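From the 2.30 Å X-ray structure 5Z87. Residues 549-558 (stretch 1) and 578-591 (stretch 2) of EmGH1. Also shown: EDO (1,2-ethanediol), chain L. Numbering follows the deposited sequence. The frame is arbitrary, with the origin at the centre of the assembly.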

# COMPACT_ATOMS: atom_id res chain seq x y z
N ARG A 549 -6.36 5.09 -19.26
CA ARG A 549 -6.40 4.06 -18.22
C ARG A 549 -5.60 2.84 -18.61
O ARG A 549 -5.56 2.46 -19.79
CB ARG A 549 -7.84 3.63 -17.90
CG ARG A 549 -8.72 4.75 -17.41
CD ARG A 549 -10.01 4.23 -16.93
NE ARG A 549 -10.97 5.29 -16.70
CZ ARG A 549 -11.99 5.19 -15.86
NH1 ARG A 549 -12.83 6.21 -15.70
NH2 ARG A 549 -12.18 4.07 -15.18
N GLY A 550 -4.97 2.21 -17.62
CA GLY A 550 -4.08 1.09 -17.89
C GLY A 550 -3.82 0.21 -16.69
O GLY A 550 -3.29 -0.89 -16.83
N ASP A 551 -4.18 0.69 -15.51
CA ASP A 551 -4.01 -0.07 -14.28
C ASP A 551 -5.31 -0.82 -13.98
O ASP A 551 -6.39 -0.38 -14.36
CB ASP A 551 -3.63 0.89 -13.14
CG ASP A 551 -2.55 1.93 -13.57
OD1 ASP A 551 -1.48 1.53 -14.08
OD2 ASP A 551 -2.76 3.16 -13.40
N ARG A 552 -5.19 -1.98 -13.31
CA ARG A 552 -6.35 -2.82 -13.01
C ARG A 552 -6.55 -2.96 -11.51
O ARG A 552 -5.59 -3.00 -10.73
CB ARG A 552 -6.22 -4.24 -13.64
CG ARG A 552 -6.38 -4.29 -15.15
CD ARG A 552 -6.47 -5.72 -15.71
NE ARG A 552 -7.56 -6.50 -15.12
CZ ARG A 552 -7.56 -7.83 -15.00
NH1 ARG A 552 -6.53 -8.54 -15.44
NH2 ARG A 552 -8.59 -8.44 -14.43
N ASP A 553 -7.81 -3.07 -11.09
CA ASP A 553 -8.16 -3.33 -9.70
C ASP A 553 -8.50 -4.80 -9.47
O ASP A 553 -9.26 -5.12 -8.56
CB ASP A 553 -9.31 -2.43 -9.25
CG ASP A 553 -10.52 -2.57 -10.15
OD1 ASP A 553 -10.45 -3.40 -11.08
OD2 ASP A 553 -11.52 -1.85 -9.93
N ASP A 554 -7.96 -5.68 -10.31
CA ASP A 554 -8.27 -7.09 -10.30
C ASP A 554 -7.16 -7.78 -11.08
O ASP A 554 -6.70 -7.25 -12.09
CB ASP A 554 -9.65 -7.35 -10.92
CG ASP A 554 -10.01 -8.83 -11.00
OD1 ASP A 554 -9.51 -9.63 -10.20
OD2 ASP A 554 -10.83 -9.19 -11.88
N LEU A 555 -6.73 -8.95 -10.61
CA LEU A 555 -5.64 -9.67 -11.24
C LEU A 555 -6.07 -10.96 -11.92
O LEU A 555 -5.23 -11.65 -12.50
CB LEU A 555 -4.55 -9.95 -10.20
CG LEU A 555 -3.92 -8.70 -9.57
CD1 LEU A 555 -2.99 -9.06 -8.41
CD2 LEU A 555 -3.20 -7.85 -10.63
N GLU A 556 -7.35 -11.31 -11.85
CA GLU A 556 -7.84 -12.44 -12.62
C GLU A 556 -7.81 -12.13 -14.11
O GLU A 556 -7.74 -10.97 -14.53
CB GLU A 556 -9.27 -12.78 -12.22
CG GLU A 556 -9.41 -13.97 -11.31
CD GLU A 556 -9.17 -15.28 -12.01
OE1 GLU A 556 -8.80 -15.31 -13.21
OE2 GLU A 556 -9.38 -16.31 -11.33
N LEU A 557 -7.88 -13.19 -14.91
CA LEU A 557 -8.17 -13.05 -16.34
C LEU A 557 -9.42 -12.22 -16.54
O LEU A 557 -10.47 -12.49 -15.94
CB LEU A 557 -8.35 -14.42 -16.98
CG LEU A 557 -7.16 -15.34 -16.80
CD1 LEU A 557 -7.43 -16.63 -17.54
CD2 LEU A 557 -5.92 -14.62 -17.33
N ILE A 558 -9.31 -11.21 -17.36
CA ILE A 558 -10.41 -10.27 -17.53
C ILE A 558 -11.50 -10.89 -18.39
O ILE A 558 -11.23 -11.71 -19.28
CB ILE A 558 -9.89 -8.94 -18.12
CG1 ILE A 558 -10.96 -7.87 -18.02
CG2 ILE A 558 -9.45 -9.11 -19.57
CD1 ILE A 558 -10.39 -6.48 -18.19
N VAL A 578 -1.78 -21.48 -22.56
CA VAL A 578 -0.63 -20.60 -22.75
C VAL A 578 -1.06 -19.18 -22.38
O VAL A 578 -2.01 -18.64 -22.97
CB VAL A 578 -0.10 -20.65 -24.19
CG1 VAL A 578 1.21 -19.87 -24.31
CG2 VAL A 578 0.10 -22.08 -24.64
N LEU A 579 -0.36 -18.57 -21.43
CA LEU A 579 -0.72 -17.22 -20.98
C LEU A 579 0.13 -16.18 -21.71
O LEU A 579 1.37 -16.25 -21.70
CB LEU A 579 -0.55 -17.08 -19.47
CG LEU A 579 -1.48 -17.92 -18.59
CD1 LEU A 579 -1.05 -17.85 -17.16
CD2 LEU A 579 -2.89 -17.45 -18.72
N ILE A 580 -0.54 -15.22 -22.33
CA ILE A 580 0.08 -14.12 -23.06
C ILE A 580 -0.53 -12.85 -22.52
O ILE A 580 -1.76 -12.71 -22.52
CB ILE A 580 -0.14 -14.26 -24.58
CG1 ILE A 580 0.50 -15.56 -25.08
CG2 ILE A 580 0.42 -13.04 -25.34
CD1 ILE A 580 0.05 -15.98 -26.49
N HIS A 581 0.31 -11.93 -22.05
CA HIS A 581 -0.13 -10.84 -21.17
C HIS A 581 1.04 -9.94 -20.79
O HIS A 581 2.21 -10.33 -20.88
CB HIS A 581 -0.77 -11.39 -19.89
CG HIS A 581 0.14 -12.30 -19.12
ND1 HIS A 581 0.71 -11.94 -17.91
CD2 HIS A 581 0.60 -13.54 -19.40
CE1 HIS A 581 1.46 -12.94 -17.47
NE2 HIS A 581 1.42 -13.92 -18.36
N GLY A 582 0.71 -8.73 -20.32
CA GLY A 582 1.71 -7.81 -19.80
C GLY A 582 2.02 -7.95 -18.31
O GLY A 582 3.05 -8.52 -17.95
N ARG A 583 1.15 -7.44 -17.45
CA ARG A 583 1.37 -7.54 -16.00
C ARG A 583 1.34 -8.99 -15.52
O ARG A 583 0.73 -9.85 -16.16
CB ARG A 583 0.31 -6.75 -15.26
CG ARG A 583 -1.09 -7.30 -15.53
CD ARG A 583 -2.12 -6.78 -14.53
NE ARG A 583 -2.12 -5.33 -14.45
CZ ARG A 583 -2.72 -4.54 -15.33
NH1 ARG A 583 -3.38 -5.07 -16.36
NH2 ARG A 583 -2.67 -3.22 -15.18
N PRO A 584 1.96 -9.28 -14.38
CA PRO A 584 1.71 -10.57 -13.73
C PRO A 584 0.23 -10.73 -13.45
O PRO A 584 -0.41 -9.81 -12.92
CB PRO A 584 2.53 -10.49 -12.44
CG PRO A 584 3.58 -9.43 -12.70
CD PRO A 584 2.88 -8.44 -13.60
N LEU A 585 -0.32 -11.89 -13.82
CA LEU A 585 -1.73 -12.19 -13.61
C LEU A 585 -1.91 -13.29 -12.57
O LEU A 585 -1.03 -14.14 -12.37
CB LEU A 585 -2.41 -12.60 -14.92
CG LEU A 585 -2.62 -11.46 -15.92
CD1 LEU A 585 -3.09 -11.98 -17.25
CD2 LEU A 585 -3.60 -10.43 -15.38
N SER A 586 -3.07 -13.29 -11.91
CA SER A 586 -3.39 -14.26 -10.86
C SER A 586 -4.58 -15.09 -11.32
O SER A 586 -5.72 -14.86 -10.87
CB SER A 586 -3.67 -13.58 -9.53
OG SER A 586 -2.49 -12.97 -9.05
N PRO A 587 -4.36 -16.05 -12.21
CA PRO A 587 -5.45 -16.80 -12.87
C PRO A 587 -5.87 -18.00 -12.03
O PRO A 587 -5.53 -19.16 -12.29
CB PRO A 587 -4.80 -17.19 -14.20
CG PRO A 587 -3.33 -17.44 -13.80
CD PRO A 587 -3.04 -16.59 -12.57
N LEU A 588 -6.63 -17.71 -10.97
CA LEU A 588 -7.00 -18.71 -9.98
C LEU A 588 -7.84 -19.81 -10.59
O LEU A 588 -7.56 -21.00 -10.41
CB LEU A 588 -7.79 -18.05 -8.84
CG LEU A 588 -7.11 -17.54 -7.59
CD1 LEU A 588 -8.20 -17.20 -6.58
CD2 LEU A 588 -6.17 -18.60 -7.04
N VAL A 589 -8.91 -19.42 -11.30
CA VAL A 589 -9.79 -20.40 -11.93
C VAL A 589 -8.99 -21.32 -12.84
O VAL A 589 -9.07 -22.55 -12.73
CB VAL A 589 -10.92 -19.67 -12.68
CG1 VAL A 589 -11.72 -20.64 -13.53
CG2 VAL A 589 -11.83 -18.98 -11.65
N LEU A 590 -8.16 -20.73 -13.71
CA LEU A 590 -7.32 -21.54 -14.59
C LEU A 590 -6.35 -22.41 -13.80
O LEU A 590 -6.12 -23.57 -14.15
CB LEU A 590 -6.58 -20.63 -15.56
CG LEU A 590 -5.92 -21.29 -16.76
CD1 LEU A 590 -6.99 -21.83 -17.72
CD2 LEU A 590 -4.97 -20.30 -17.47
N ALA A 591 -5.76 -21.86 -12.74
CA ALA A 591 -4.81 -22.66 -11.98
C ALA A 591 -5.50 -23.84 -11.29
O ALA A 591 -4.91 -24.92 -11.16
CB ALA A 591 -4.06 -21.79 -10.96
C1 EDO L . -14.89 -3.71 -11.61
O1 EDO L . -15.84 -3.45 -12.66
C2 EDO L . -14.17 -5.02 -11.90
O2 EDO L . -12.84 -5.01 -11.36
O HOH W 1 -8.08 -17.85 -14.21

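An irregular segment can pack against a stretch of mixed structure by combining a backbone hydrogen bond and side-chain hydrogen bonds with side chains long enough to reach across, and the contact between residues 549-558 and 578-591 of EmGH1 is a compact example. It buries 582 Å² in all, and R583, L555 and L557 account for the largest shares.

R583 shows how an arginine can serve an irregular backbone. Its CA-to-CB bond points toward the first stretch, and with chi1 p, chi2 t and chi3 p the guanidinium reaches the chain at G550, where NH2 donates to the carbonyl O of G550 at 2.9 Å, the acceptor lying near the guanidinium plane. The flat group also offers a face, and CG of R552 lies over it. Here two arginines sit side by side, with R552 NE and R583 NH1 4.6 Å apart. R552 has one acidic partner, D554, by a salt bridge between its NH2 and OD2 of D554 at 3.5 Å. R552 also donates hydrogen bonds from both NH1 and NH2 to O of E556, at 2.9 and 2.7 Å, while the R583 guanidinium nitrogens find further hydrogen bonds elsewhere in the structure.

L555 contributes through both backbone and side chain. Its O accepts a nearly straight hydrogen bond from N of S586, at 2.8 Å and 167°, which links the two stretches here; the CB atoms of L555 and S586 are 3.8 Å apart, and the serine OG is hydrogen-bonded elsewhere in the structure. The CA-to-CB bond of L555 points toward the second stretch, and CD2 lies 4.2 Å from CD of R583, so that the aliphatic part of the arginine contributes to the packing.

L557 supplies the purely apolar part. Its CA-to-CB bond points sideways, but the branched end comes nearer, with CD2 3.9 Å from CD1 of L585 and CG 4.0 Å from CB of P587. CD2 also lies 4.4 Å from CD2 of L579, and CD1 the same distance from CD2 of L590, so one leucine touches strand, loop and helix residues.

E556 addresses the start of the helix. P587 occupies the N-cap position, and the first turn has amide groups that need acceptors. The glutamate CA-to-CB bond points away, yet with chi1 at -102°, between wells, and chi2 m, the carboxylate comes nearer: OE2 accepts from N of V589 at 3.1 Å, and OE1 receives a water at 2.8 Å that in turn accepts from N of L590 at 2.9 Å.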